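Local coordinates for ESAT-6-like protein MAB_3113 (Mycobacterium abscessus, PDB 4I0X) that is of unknown function but pairs with ESAT-6-like protein MAB_3112 as a probably secreted WXG100-family complex, at residues Q36-A41 and Q60-W65. The protein carries 4 engineered substitutions. Sequence-based numbering, arbitrary orientation.
Sequences QLESRA and QAHKEW. Engineered in segment 60-65: Gln-60 (natural residue Glu).
Glu-38 lies along the pyrrole edge of Trp-65, its carboxylate nearly coplanar with the indole. The indole N-H gives a hydrogen bond of 2.9 Å from Trp-65 NE1 to Glu-38 OE2, bent to 151° at the hydrogen. OE2 lies in the plane of the indole and accepts through its anti lone pair, the one turned away from OE1. His-62 crosses Glu-38 at about a right angle, with Glu-38 CG at the edge of the imidazole, in its plane; the ring is tilted 66° from the carboxylate, and His-62 CD2 stands 3.6 Å from Glu-38 OE2. At the benzo end of the indole, Leu-37 CD2 packs 3.8 Å from Trp-65 CH2. A chi1 of 72° sets Trp-65 CG between its backbone N and carbonyl carbon, folding the indole back so that one face covers CA of His-62. Segments 36-41 and 60-65 run nearly antiparallel, their axes 12.0 Å apart at closest approach; they lie on helices 11-47 and 52-87, the two arms of the WXG100 helical hairpin. Leu-37 also packs on Leu-63 of the MAB_3112 chain, tying this pairing to the heterodimer interface. Chemically, a buried indole has its one polar hydrogen satisfied by a partly exposed carboxylate, which the N-H would probably help keep ionised, while its benzo carbons pack against leucine.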
ATOM      1  N   GLN B  36       2.937  -0.473  12.458  1.00 15.36           N
ATOM      2  CA  GLN B  36       3.938   0.034  13.396  1.00 16.46           C
ATOM      3  C   GLN B  36       3.700   1.531  13.642  1.00 15.89           C
ATOM      4  O   GLN B  36       3.774   2.027  14.770  1.00 17.34           O
ATOM      5  CB  GLN B  36       5.353  -0.236  12.854  1.00 18.23           C
ATOM      6  CG  GLN B  36       6.408   0.317  13.750  1.00 36.30           C
ATOM      7  CD  GLN B  36       7.845  -0.010  13.320  1.00 44.62           C
ATOM      8  OE1 GLN B  36       8.099  -0.896  12.490  1.00 33.54           O
ATOM      9  NE2 GLN B  36       8.796   0.727  13.903  1.00 49.63           N
ATOM     10  N   LEU B  37       3.395   2.240  12.570  1.00 14.51           N
ATOM     11  CA  LEU B  37       3.093   3.666  12.628  1.00 16.85           C
ATOM     12  C   LEU B  37       1.850   3.932  13.478  1.00 16.27           C
ATOM     13  O   LEU B  37       1.874   4.789  14.364  1.00 19.33           O
ATOM     14  CB  LEU B  37       2.883   4.194  11.211  1.00 14.12           C
ATOM     15  CG  LEU B  37       2.532   5.669  11.048  1.00 23.54           C
ATOM     16  CD1 LEU B  37       3.451   6.510  11.886  1.00 27.36           C
ATOM     17  CD2 LEU B  37       2.630   6.045   9.573  1.00 24.18           C
ATOM     18  N   GLU B  38       0.771   3.192  13.213  1.00 16.08           N
ATOM     19  CA  GLU B  38      -0.484   3.373  13.949  1.00 19.39           C
ATOM     20  C   GLU B  38      -0.269   3.102  15.431  1.00 22.60           C
ATOM     21  O   GLU B  38      -0.769   3.842  16.282  1.00 18.61           O
ATOM     22  CB  GLU B  38      -1.588   2.445  13.424  1.00 20.58           C
ATOM     23  CG  GLU B  38      -2.033   2.704  12.016  1.00 17.41           C
ATOM     24  CD  GLU B  38      -2.996   1.631  11.446  1.00 27.98           C
ATOM     25  OE1 GLU B  38      -3.271   0.623  12.135  1.00 31.44           O
ATOM     26  OE2 GLU B  38      -3.453   1.796  10.284  1.00 26.85           O
ATOM     27  N   SER B  39       0.470   2.037  15.735  1.00 17.18           N
ATOM     28  CA  SER B  39       0.732   1.651  17.103  1.00 19.02           C
ATOM     29  C   SER B  39       1.481   2.755  17.877  1.00 19.42           C
ATOM     30  O   SER B  39       1.147   3.057  19.034  1.00 20.70           O
ATOM     31  CB  SER B  39       1.501   0.314  17.102  1.00 22.13           C
ATOM     32  OG  SER B  39       2.148   0.062  18.329  1.00 38.33           O
ATOM     33  N   ARG B  40       2.492   3.360  17.263  1.00 18.56           N
ATOM     34  CA  ARG B  40       3.266   4.396  17.956  1.00 19.30           C
ATOM     35  C   ARG B  40       2.498   5.703  18.027  1.00 18.49           C
ATOM     36  O   ARG B  40       2.530   6.398  19.049  1.00 21.62           O
ATOM     37  CB  ARG B  40       4.633   4.596  17.299  1.00 23.28           C
ATOM     38  CG  ARG B  40       5.473   3.367  17.382  1.00 21.00           C
ATOM     39  CD  ARG B  40       6.588   3.428  16.395  1.00 29.70           C
ATOM     40  NE  ARG B  40       7.551   4.450  16.780  1.00 35.64           N
ATOM     41  CZ  ARG B  40       8.641   4.740  16.082  1.00 39.22           C
ATOM     42  NH1 ARG B  40       8.902   4.072  14.962  1.00 33.92           N
ATOM     43  NH2 ARG B  40       9.457   5.702  16.497  1.00 44.65           N
ATOM     44  N   ALA B  41       1.768   6.023  16.974  1.00 17.33           N
ATOM     45  CA  ALA B  41       0.988   7.261  16.958  1.00 22.34           C
ATOM     46  C   ALA B  41      -0.218   7.191  17.884  1.00 25.22           C
ATOM     47  O   ALA B  41      -0.557   8.174  18.552  1.00 29.25           O
ATOM     48  CB  ALA B  41       0.552   7.604  15.524  1.00 24.17           C
ATOM     49  N   GLN B  60      -7.303  11.975  10.221  1.00 18.77           N
ATOM     50  CA  GLN B  60      -7.614  12.122   8.801  1.00 19.15           C
ATOM     51  C   GLN B  60      -6.708  11.255   7.956  1.00 17.58           C
ATOM     52  O   GLN B  60      -7.179  10.570   7.069  1.00 17.62           O
ATOM     53  CB  GLN B  60      -7.431  13.580   8.374  1.00 24.61           C
ATOM     54  CG  GLN B  60      -8.307  14.019   7.237  1.00 36.01           C
ATOM     55  CD  GLN B  60      -9.604  14.658   7.723  1.00 45.86           C
ATOM     56  OE1 GLN B  60      -9.608  15.473   8.652  1.00 48.66           O
ATOM     57  NE2 GLN B  60     -10.709  14.298   7.087  1.00 44.86           N
ATOM     58  N   ALA B  61      -5.400  11.316   8.222  1.00 16.41           N
ATOM     59  CA  ALA B  61      -4.420  10.551   7.468  1.00 15.15           C
ATOM     60  C   ALA B  61      -4.682   9.073   7.699  1.00 18.02           C
ATOM     61  O   ALA B  61      -4.684   8.307   6.765  1.00 13.96           O
ATOM     62  CB  ALA B  61      -3.034  10.914   7.890  1.00 15.51           C
ATOM     63  N   HIS B  62      -4.951   8.702   8.948  1.00 14.69           N
ATOM     64  CA  HIS B  62      -5.204   7.318   9.296  1.00 16.93           C
ATOM     65  C   HIS B  62      -6.467   6.738   8.605  1.00 15.18           C
ATOM     66  O   HIS B  62      -6.481   5.599   8.145  1.00 15.02           O
ATOM     67  CB  HIS B  62      -5.314   7.182  10.810  1.00 15.06           C
ATOM     68  CG  HIS B  62      -5.822   5.849  11.251  1.00 20.78           C
ATOM     69  ND1 HIS B  62      -7.162   5.597  11.466  1.00 32.88           N
ATOM     70  CD2 HIS B  62      -5.180   4.679  11.474  1.00 27.51           C
ATOM     71  CE1 HIS B  62      -7.320   4.331  11.818  1.00 31.58           C
ATOM     72  NE2 HIS B  62      -6.132   3.753  11.830  1.00 28.14           N
ATOM     73  N   LYS B  63      -7.508   7.540   8.535  1.00 16.44           N
ATOM     74  CA  LYS B  63      -8.691   7.171   7.815  1.00 17.56           C
ATOM     75  C   LYS B  63      -8.312   6.908   6.356  1.00 16.87           C
ATOM     76  O   LYS B  63      -8.707   5.921   5.798  1.00 16.80           O
ATOM     77  CB  LYS B  63      -9.765   8.247   7.952  1.00 19.49           C
ATOM     78  CG  LYS B  63     -11.082   7.928   7.207  1.00 23.99           C
ATOM     79  CD  LYS B  63     -11.658   6.558   7.600  1.00 32.46           C
ATOM     80  CE  LYS B  63     -13.126   6.392   7.138  1.00 35.97           C
ATOM     81  NZ  LYS B  63     -14.045   7.362   7.853  1.00 36.97           N
ATOM     82  N   GLU B  64      -7.508   7.779   5.755  1.00 20.51           N
ATOM     83  CA  GLU B  64      -7.193   7.623   4.341  1.00 17.37           C
ATOM     84  C   GLU B  64      -6.392   6.361   4.109  1.00 19.28           C
ATOM     85  O   GLU B  64      -6.693   5.580   3.199  1.00 18.65           O
ATOM     86  CB  GLU B  64      -6.443   8.838   3.791  1.00 17.50           C
ATOM     87  CG  GLU B  64      -7.283  10.058   3.724  1.00 33.10           C
ATOM     88  CD  GLU B  64      -6.474  11.328   3.608  1.00 48.05           C
ATOM     89  OE1 GLU B  64      -7.050  12.429   3.817  1.00 54.31           O
ATOM     90  OE2 GLU B  64      -5.266  11.224   3.298  1.00 51.29           O
ATOM     91  N   TRP B  65      -5.379   6.116   4.925  1.00 15.28           N
ATOM     92  CA  TRP B  65      -4.564   4.966   4.616  1.00 12.42           C
ATOM     93  C   TRP B  65      -5.198   3.637   4.951  1.00 12.51           C
ATOM     94  O   TRP B  65      -4.855   2.638   4.341  1.00 13.95           O
ATOM     95  CB  TRP B  65      -3.155   5.074   5.175  1.00 15.98           C
ATOM     96  CG  TRP B  65      -2.920   4.937   6.623  1.00 11.72           C
ATOM     97  CD1 TRP B  65      -3.226   3.902   7.418  1.00 14.31           C
ATOM     98  CD2 TRP B  65      -2.217   5.882   7.431  1.00 15.41           C
ATOM     99  NE1 TRP B  65      -2.764   4.140   8.701  1.00 17.08           N
ATOM    100  CE2 TRP B  65      -2.145   5.358   8.722  1.00 17.89           C
ATOM    101  CE3 TRP B  65      -1.653   7.139   7.174  1.00 20.87           C
ATOM    102  CZ2 TRP B  65      -1.541   6.043   9.768  1.00 23.59           C
ATOM    103  CZ3 TRP B  65      -1.064   7.814   8.206  1.00 25.53           C
ATOM    104  CH2 TRP B  65      -1.002   7.263   9.486  1.00 24.25           C
TER